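Local atomic coordinates of cell division control protein 45 cdc45 putative (Entamoeba histolytica, PDB entry 6CC2), a protein that probably supports DNA replication as a component of the replicative helicase, as Cdc45 does in other eukaryotes. Residues P31-I36 and S363-D368. Sequence-based numbering, arbitrary orientation.
Sequences PTVDAI and SIITND
At the capped N-terminus of helix 33-48, which follows strand 24-29 of the parallel sheet, the first turn receives the apolar side chain of Ile365 from the loop that follows helix 354-364. Its two arms divide the work. The CG1-CD1 arm ends with Ile365 CD1 4.0 Å from Val33 CG2, the two side chains crossing at a slant. The same methyl lies against the peptide link that leads into the helix, 4.1 Å from Thr32 C. Ile365 CG2 meets Ile36 CD1 tip to tip at 3.8 Å. Isoleucine suits this place because its beta-branch offers two methyl-bearing arms at once; with chi1 at 67°, CG1 sits between the backbone N and carbonyl carbon and carries CD1 to the start of the helix. Val33 and Ile36, three residues apart and so on the same side of the helix, are buried and turn their methyl groups to it. With chi2 at -177° the side chain of Ile36 runs out extended and carries CD1 to Ile365. Thr32 is the N-cap: Ala35 N donates to Thr32 OG1 at 2.9 Å, satisfying an amide that the first turn leaves without a backbone acceptor, and Asp84 OD2 also bonds this hydroxyl. The contact buries about 150 Å² and joins parts of the chain more than 320 residues apart in sequence. Around it, Val33 also packs on Ile206 of helix 199-213, while Pro31 and Ile36 touch Trp374 and Leu385 of helix 374-385.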
ATOM      1  N   PRO A  31       2.112   6.061   5.726  1.00 17.67           N
ATOM      2  CA  PRO A  31       1.371   6.193   4.446  1.00 19.05           C
ATOM      3  C   PRO A  31       0.941   4.872   3.817  1.00 19.25           C
ATOM      4  O   PRO A  31       1.420   4.454   2.759  1.00 19.73           O
ATOM      5  CB  PRO A  31       2.362   6.939   3.550  1.00 23.74           C
ATOM      6  CG  PRO A  31       3.610   7.168   4.363  1.00 28.47           C
ATOM      7  CD  PRO A  31       3.557   6.311   5.561  1.00 23.71           C
ATOM      8  N   THR A  32       0.004   4.184   4.470  1.00 16.84           N
ATOM      9  CA  THR A  32      -0.649   3.017   3.871  1.00 17.42           C
ATOM     10  C   THR A  32      -2.154   3.170   4.015  1.00 16.71           C
ATOM     11  O   THR A  32      -2.633   3.838   4.929  1.00 17.16           O
ATOM     12  CB  THR A  32      -0.202   1.697   4.541  1.00 21.87           C
ATOM     13  OG1 THR A  32      -0.774   1.556   5.820  1.00 21.32           O
ATOM     14  CG2 THR A  32       1.344   1.624   4.642  1.00 25.22           C
ATOM     15  N   VAL A  33      -2.897   2.556   3.101  1.00 17.47           N
ATOM     16  CA  VAL A  33      -4.354   2.604   3.204  1.00 18.15           C
ATOM     17  C   VAL A  33      -4.805   1.915   4.478  1.00 17.60           C
ATOM     18  O   VAL A  33      -5.758   2.354   5.135  1.00 17.01           O
ATOM     19  CB  VAL A  33      -4.991   1.967   1.957  1.00 19.13           C
ATOM     20  CG1 VAL A  33      -6.507   1.863   2.144  1.00 20.11           C
ATOM     21  CG2 VAL A  33      -4.652   2.779   0.704  1.00 17.13           C
ATOM     22  N   ASP A  34      -4.153   0.800   4.833  1.00 18.05           N
ATOM     23  CA  ASP A  34      -4.456   0.103   6.095  1.00 18.69           C
ATOM     24  C   ASP A  34      -4.325   1.037   7.289  1.00 17.64           C
ATOM     25  O   ASP A  34      -5.154   1.017   8.209  1.00 17.80           O
ATOM     26  CB  ASP A  34      -3.517  -1.100   6.229  1.00 19.64           C
ATOM     27  CG  ASP A  34      -3.966  -2.115   7.267  1.00 21.87           C
ATOM     28  OD1 ASP A  34      -5.165  -2.187   7.645  1.00 19.56           O
ATOM     29  OD2 ASP A  34      -3.083  -2.893   7.688  1.00 21.24           O
ATOM     30  N   ALA A  35      -3.294   1.872   7.302  1.00 16.57           N
ATOM     31  CA  ALA A  35      -3.133   2.826   8.388  1.00 16.23           C
ATOM     32  C   ALA A  35      -4.285   3.824   8.429  1.00 16.35           C
ATOM     33  O   ALA A  35      -4.766   4.157   9.515  1.00 18.36           O
ATOM     34  CB  ALA A  35      -1.797   3.560   8.265  1.00 16.92           C
ATOM     35  N   ILE A  36      -4.756   4.289   7.270  1.00 14.81           N
ATOM     36  CA  ILE A  36      -5.906   5.200   7.256  1.00 14.42           C
ATOM     37  C   ILE A  36      -7.133   4.494   7.817  1.00 16.65           C
ATOM     38  O   ILE A  36      -7.922   5.073   8.582  1.00 17.63           O
ATOM     39  CB  ILE A  36      -6.178   5.745   5.852  1.00 17.76           C
ATOM     40  CG1 ILE A  36      -4.939   6.469   5.296  1.00 20.40           C
ATOM     41  CG2 ILE A  36      -7.374   6.733   5.872  1.00 17.64           C
ATOM     42  CD1 ILE A  36      -5.150   7.099   3.927  1.00 22.27           C
ATOM     43  N   SER A 363      -4.241   5.067  -4.790  1.00 17.42           N
ATOM     44  CA  SER A 363      -3.858   6.030  -5.809  1.00 18.10           C
ATOM     45  C   SER A 363      -4.009   7.460  -5.317  1.00 18.41           C
ATOM     46  O   SER A 363      -3.138   8.302  -5.562  1.00 19.29           O
ATOM     47  CB  SER A 363      -4.693   5.797  -7.074  1.00 22.06           C
ATOM     48  OG  SER A 363      -4.359   6.739  -8.090  1.00 28.37           O
ATOM     49  N   ILE A 364      -5.103   7.759  -4.614  1.00 17.61           N
ATOM     50  CA  ILE A 364      -5.289   9.129  -4.110  1.00 20.80           C
ATOM     51  C   ILE A 364      -4.126   9.541  -3.206  1.00 20.54           C
ATOM     52  O   ILE A 364      -3.656  10.688  -3.258  1.00 22.70           O
ATOM     53  CB  ILE A 364      -6.637   9.250  -3.375  1.00 23.11           C
ATOM     54  CG1 ILE A 364      -7.801   9.161  -4.336  1.00 24.07           C
ATOM     55  CG2 ILE A 364      -6.701  10.560  -2.569  1.00 25.32           C
ATOM     56  CD1 ILE A 364      -7.795  10.178  -5.433  1.00 31.79           C
ATOM     57  N   ILE A 365      -3.639   8.635  -2.353  1.00 18.73           N
ATOM     58  CA  ILE A 365      -2.580   8.995  -1.414  1.00 21.68           C
ATOM     59  C   ILE A 365      -1.184   8.871  -2.026  1.00 23.64           C
ATOM     60  O   ILE A 365      -0.180   9.066  -1.329  1.00 23.75           O
ATOM     61  CB  ILE A 365      -2.655   8.152  -0.120  1.00 19.94           C
ATOM     62  CG1 ILE A 365      -2.350   6.688  -0.387  1.00 21.37           C
ATOM     63  CG2 ILE A 365      -4.025   8.316   0.533  1.00 19.35           C
ATOM     64  CD1 ILE A 365      -2.154   5.890   0.891  1.00 23.04           C
ATOM     65  N   THR A 366      -1.086   8.536  -3.309  1.00 20.17           N
ATOM     66  CA  THR A 366       0.196   8.562  -3.996  1.00 20.67           C
ATOM     67  C   THR A 366       0.472   9.981  -4.469  1.00 20.52           C
ATOM     68  O   THR A 366      -0.322  10.544  -5.217  1.00 20.61           O
ATOM     69  CB  THR A 366       0.169   7.597  -5.178  1.00 21.99           C
ATOM     70  OG1 THR A 366      -0.096   6.264  -4.701  1.00 20.03           O
ATOM     71  CG2 THR A 366       1.515   7.616  -5.923  1.00 23.43           C
ATOM     72  N   ASN A 367       1.614  10.541  -4.074  1.00 18.71           N
ATOM     73  CA  ASN A 367       1.997  11.877  -4.538  1.00 20.74           C
ATOM     74  C   ASN A 367       2.231  11.849  -6.042  1.00 22.55           C
ATOM     75  O   ASN A 367       3.082  11.106  -6.519  1.00 21.05           O
ATOM     76  CB  ASN A 367       3.252  12.371  -3.835  1.00 21.44           C
ATOM     77  CG  ASN A 367       3.062  12.560  -2.350  1.00 22.53           C
ATOM     78  OD1 ASN A 367       1.967  12.882  -1.860  1.00 21.14           O
ATOM     79  ND2 ASN A 367       4.149  12.395  -1.617  1.00 24.03           N
ATOM     80  N   ASP A 368       1.502  12.690  -6.779  1.00 21.54           N
ATOM     81  CA  ASP A 368       1.565  12.663  -8.240  1.00 22.80           C
ATOM     82  C   ASP A 368       1.534  14.057  -8.854  1.00 27.14           C
ATOM     83  O   ASP A 368       1.402  14.181 -10.080  1.00 31.52           O
ATOM     84  CB  ASP A 368       0.425  11.813  -8.792  1.00 26.12           C
ATOM     85  CG  ASP A 368       0.617  11.439 -10.247  1.00 33.25           C
ATOM     86  OD1 ASP A 368       1.726  10.962 -10.616  1.00 29.15           O
ATOM     87  OD2 ASP A 368      -0.350  11.619 -11.023  1.00 34.21           O
TER